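PDB 4NQW: ECF RNA polymerase sigma factor SigK from Mycobacterium tuberculosis, which probably directs RNA polymerase to specific promoters as an ECF sigma factor, held inactive by an anti-sigma factor until that partner is proteolysed. Local coordinates for residues Asn182-Thr185 and Ile186-Met190; Tyr47-Thr50 and Lys51-Tyr55. All coordinates share one frame; numbering follows the deposited sequence.

Contact 1. Residues Asn182-Thr185 and Ile186-Met190; sequences NLST and IKSRM
T185 and R189, one helical turn apart, run side by side and point the same way: the T185 CG2 methyl approaches R189 NH1 at 3.9 Å, obliquely to the guanidinium. The threonine methyl can reach along the helix because CG2 stands opposite the backbone N, with OG1 beside that N (chi1 -51°). The arginine chain bends at chi2 and chi3 and also packs on T157, Q158 and C161 of helix 156-167. On another side of the helix K187 folds back over the first turn: CG lies 3.2 Å from L183 O, and the bend at chi3 turns CE back to 3.4 Å from that oxygen. The methylene chain thus lies against a carbonyl whose hydrogen bond comes from K187 N (3.0 Å), while outside the two segments NZ pairs in a salt bridge with an acidic side chain of another protein's chain. Beneath these side chains the i to i+4 bonds begin with I186 N to N182 O (3.1 Å, N-H...O angle 160°); N182 is the N-cap residue, although its side chain makes no capping bond. The last that joins 182-185 to 186-190, R189 N to T185 O (2.9 Å), is more bent at 144°. I186 packs on V175 and S176 of helix 172-178, joining the two helices of the helix-turn-helix assigned by similarity in sigma domain 4. The chemistry implies a start set by main-chain bonds, with methyl and methylene groups lying against polar atoms of the neighbouring turn and the lysine charge committed to the partner protein.

Contact 2. Residues Tyr47-Thr50 and Lys51-Tyr55; sequences YDHT and KSRVY
Y47 and K51 are joined through the backbone of helix 42-62 in sigma domain 2, the domain that recognises the -10 promoter element and helps melt the DNA, but the helix is kinked here. K51 N to Y47 O is short at 2.8 Å yet weak, its N-H...O angle only 127°, and S52 N and R53 N lack their i to i+4 bonds. A water takes up part of the break, donating to H49 O and accepting from R53 N (3.1 Å). Regular i to i+4 bonding resumes at V54 N to T50 O, 3.1 Å and 162°, while R53 N makes a weak i to i+3 bond to the same oxygen. The phi of T50 is well off the usual helical value.

Among the side chains, K51 crosses the Y47 ring: CB sits over one face, 3.9 Å from the centroid and 23° off the normal, in a CH-pi contact displaced toward the rim. The first torsion puts K51 CG between the backbone N and carbonyl carbon, and the chain from there brings CD to Y47 CE2 at 3.5 Å. Y76 meets the tyrosine ring edge-to-face. The lysine CE then passes D48 OD1, but the charged ends bind elsewhere, K51 NZ to an acidic and D48 OD2 to a basic side chain of another protein's chain. T50 OG1, buried, is hydrogen-bonded to F46 O and Y76 OH, linking the kink to helix 65-82; V54 packs on L97 and A101 of helix 93-111. R53 bends back at chi3, bringing its guanidinium to the irregular turn with T50 CG2 in plane at its edge, 3.9 Å from NH1, and the water oxygen 3.2 Å above one face, over its centre.

Contact 1 and contact 2 occupy different domains, sigma domain 4 and sigma domain 2, on opposite sides of the chain's centre. Their centres are about 32 Å apart and their nearest atoms about 20 Å, so neither touches the other. Contact 1 begins a helix with regular i to i+4 bonds; contact 2 kinks one, where a water links H49 O and R53 N. Each sends a lysine, K187 or K51, to an acidic side chain of another protein's chain, so both domains face a protein partner. Contact 2 also lies near bound metal, the H49 side chain being about 5 Å from a cadmium ion, too far for direct coordination.

Contact 1. Residues Asn182-Thr185 and Ile186-Met190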
# COMPACT_ATOMS: atom_id res chain seq x y z
N ASN A 182 -0.00 -16.83 -18.13
CA ASN A 182 -1.33 -17.14 -17.59
C ASN A 182 -1.61 -16.39 -16.29
O ASN A 182 -0.68 -15.94 -15.62
CB ASN A 182 -1.49 -18.65 -17.35
CG ASN A 182 -1.98 -19.40 -18.57
OD1 ASN A 182 -1.37 -20.38 -19.00
ND2 ASN A 182 -3.10 -18.94 -19.14
N LEU A 183 -2.89 -16.29 -15.93
CA LEU A 183 -3.30 -15.63 -14.69
C LEU A 183 -2.76 -16.38 -13.48
O LEU A 183 -2.29 -15.77 -12.52
CB LEU A 183 -4.83 -15.53 -14.59
CG LEU A 183 -5.58 -14.77 -15.70
CD1 LEU A 183 -7.05 -14.66 -15.34
CD2 LEU A 183 -4.99 -13.39 -15.93
N SER A 184 -2.84 -17.71 -13.54
CA SER A 184 -2.27 -18.57 -12.51
C SER A 184 -0.79 -18.27 -12.28
O SER A 184 -0.33 -18.21 -11.14
CB SER A 184 -2.43 -20.04 -12.92
OG SER A 184 -1.75 -20.90 -12.02
N THR A 185 -0.06 -18.08 -13.38
CA THR A 185 1.38 -17.86 -13.32
C THR A 185 1.73 -16.53 -12.66
O THR A 185 2.62 -16.49 -11.81
CB THR A 185 2.01 -17.92 -14.73
OG1 THR A 185 1.59 -19.12 -15.39
CG2 THR A 185 3.54 -17.90 -14.64
N ILE A 186 1.04 -15.46 -13.04
CA ILE A 186 1.32 -14.13 -12.48
C ILE A 186 0.91 -14.05 -11.01
O ILE A 186 1.59 -13.41 -10.21
CB ILE A 186 0.63 -13.01 -13.29
CG1 ILE A 186 1.14 -12.99 -14.73
CG2 ILE A 186 0.84 -11.65 -12.64
CD1 ILE A 186 2.64 -12.81 -14.88
N LYS A 187 -0.20 -14.69 -10.66
CA LYS A 187 -0.67 -14.72 -9.28
C LYS A 187 0.31 -15.48 -8.37
O LYS A 187 0.61 -15.02 -7.27
CB LYS A 187 -2.07 -15.32 -9.19
CG LYS A 187 -3.15 -14.41 -9.75
CD LYS A 187 -4.55 -14.96 -9.50
CE LYS A 187 -4.83 -16.21 -10.31
NZ LYS A 187 -6.20 -16.73 -10.05
N SER A 188 0.79 -16.62 -8.85
CA SER A 188 1.82 -17.38 -8.14
C SER A 188 3.12 -16.60 -8.03
O SER A 188 3.79 -16.64 -7.00
CB SER A 188 2.09 -18.71 -8.85
OG SER A 188 0.96 -19.56 -8.78
N ARG A 189 3.47 -15.88 -9.09
CA ARG A 189 4.73 -15.14 -9.14
C ARG A 189 4.71 -13.92 -8.22
O ARG A 189 5.70 -13.63 -7.55
CB ARG A 189 5.06 -14.72 -10.58
CG ARG A 189 6.54 -14.57 -10.89
CD ARG A 189 7.36 -15.78 -10.44
NE ARG A 189 8.18 -16.34 -11.51
CZ ARG A 189 7.80 -17.31 -12.34
NH1 ARG A 189 6.59 -17.87 -12.25
NH2 ARG A 189 8.63 -17.74 -13.28
N MET A 190 3.58 -13.21 -8.19
CA MET A 190 3.39 -12.10 -7.25
C MET A 190 3.50 -12.59 -5.81
O MET A 190 4.12 -11.94 -4.98
CB MET A 190 2.04 -11.44 -7.46
CG MET A 190 1.97 -10.55 -8.69
SD MET A 190 0.36 -9.77 -8.84
CE MET A 190 0.66 -8.70 -10.24

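Contact 2. Residues Tyr47-Thr50 and Lys51-Tyr55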
# COMPACT_ATOMS: atom_id res chain seq x y z
N TYR A 47 1.55 12.80 10.97
CA TYR A 47 1.96 13.31 9.67
C TYR A 47 3.49 13.45 9.57
O TYR A 47 4.09 12.95 8.62
CB TYR A 47 1.29 14.66 9.38
CG TYR A 47 1.86 15.33 8.15
CD1 TYR A 47 1.57 14.84 6.88
CD2 TYR A 47 2.70 16.43 8.25
CE1 TYR A 47 2.10 15.43 5.75
CE2 TYR A 47 3.23 17.04 7.13
CZ TYR A 47 2.93 16.53 5.87
OH TYR A 47 3.44 17.12 4.75
N ASP A 48 4.09 14.12 10.55
CA ASP A 48 5.54 14.38 10.54
C ASP A 48 6.39 13.11 10.42
O ASP A 48 7.43 13.12 9.76
CB ASP A 48 5.97 15.15 11.80
CG ASP A 48 5.81 16.66 11.66
OD1 ASP A 48 5.76 17.16 10.52
OD2 ASP A 48 5.74 17.34 12.70
N HIS A 49 5.94 12.03 11.05
CA HIS A 49 6.71 10.78 11.09
C HIS A 49 6.52 9.92 9.84
O HIS A 49 7.37 9.07 9.54
CB HIS A 49 6.35 9.98 12.35
CG HIS A 49 7.47 9.14 12.88
ND1 HIS A 49 8.65 9.69 13.33
CD2 HIS A 49 7.59 7.81 13.05
CE1 HIS A 49 9.46 8.72 13.74
NE2 HIS A 49 8.83 7.57 13.58
N THR A 50 5.42 10.14 9.11
CA THR A 50 5.08 9.32 7.94
C THR A 50 5.17 10.03 6.58
O THR A 50 5.17 9.37 5.54
CB THR A 50 3.64 8.77 8.08
OG1 THR A 50 2.71 9.85 8.16
CG2 THR A 50 3.52 7.88 9.31
N LYS A 51 5.28 11.36 6.59
CA LYS A 51 5.13 12.16 5.36
C LYS A 51 6.09 11.82 4.23
O LYS A 51 5.69 11.80 3.06
CB LYS A 51 5.20 13.66 5.67
CG LYS A 51 6.52 14.15 6.25
CD LYS A 51 6.42 15.61 6.66
CE LYS A 51 7.54 16.03 7.60
NZ LYS A 51 8.85 16.09 6.91
N SER A 52 7.35 11.55 4.56
CA SER A 52 8.36 11.25 3.53
C SER A 52 8.09 9.91 2.83
O SER A 52 8.37 9.76 1.64
CB SER A 52 9.77 11.25 4.13
OG SER A 52 9.95 10.19 5.05
N ARG A 53 7.54 8.95 3.57
CA ARG A 53 7.19 7.65 3.00
C ARG A 53 5.92 7.71 2.15
O ARG A 53 5.84 7.07 1.10
CB ARG A 53 7.07 6.59 4.09
CG ARG A 53 8.42 6.13 4.64
CD ARG A 53 8.31 4.93 5.57
NE ARG A 53 8.54 5.28 6.97
CZ ARG A 53 7.63 5.78 7.80
NH1 ARG A 53 6.39 6.02 7.39
NH2 ARG A 53 7.95 6.06 9.06
N VAL A 54 4.92 8.49 2.58
CA VAL A 54 3.70 8.65 1.79
C VAL A 54 3.98 9.46 0.53
O VAL A 54 3.65 9.04 -0.58
CB VAL A 54 2.57 9.32 2.59
CG1 VAL A 54 1.38 9.62 1.68
CG2 VAL A 54 2.14 8.43 3.75
N TYR A 55 4.58 10.64 0.70
CA TYR A 55 4.88 11.53 -0.42
C TYR A 55 5.80 10.86 -1.44
O TYR A 55 5.60 10.99 -2.65
CB TYR A 55 5.52 12.82 0.08
CG TYR A 55 5.80 13.82 -1.02
CD1 TYR A 55 4.76 14.50 -1.65
CD2 TYR A 55 7.11 14.11 -1.41
CE1 TYR A 55 5.01 15.42 -2.65
CE2 TYR A 55 7.37 15.03 -2.41
CZ TYR A 55 6.32 15.68 -3.02
OH TYR A 55 6.57 16.60 -4.01
O HOH W 1 8.07 8.82 6.66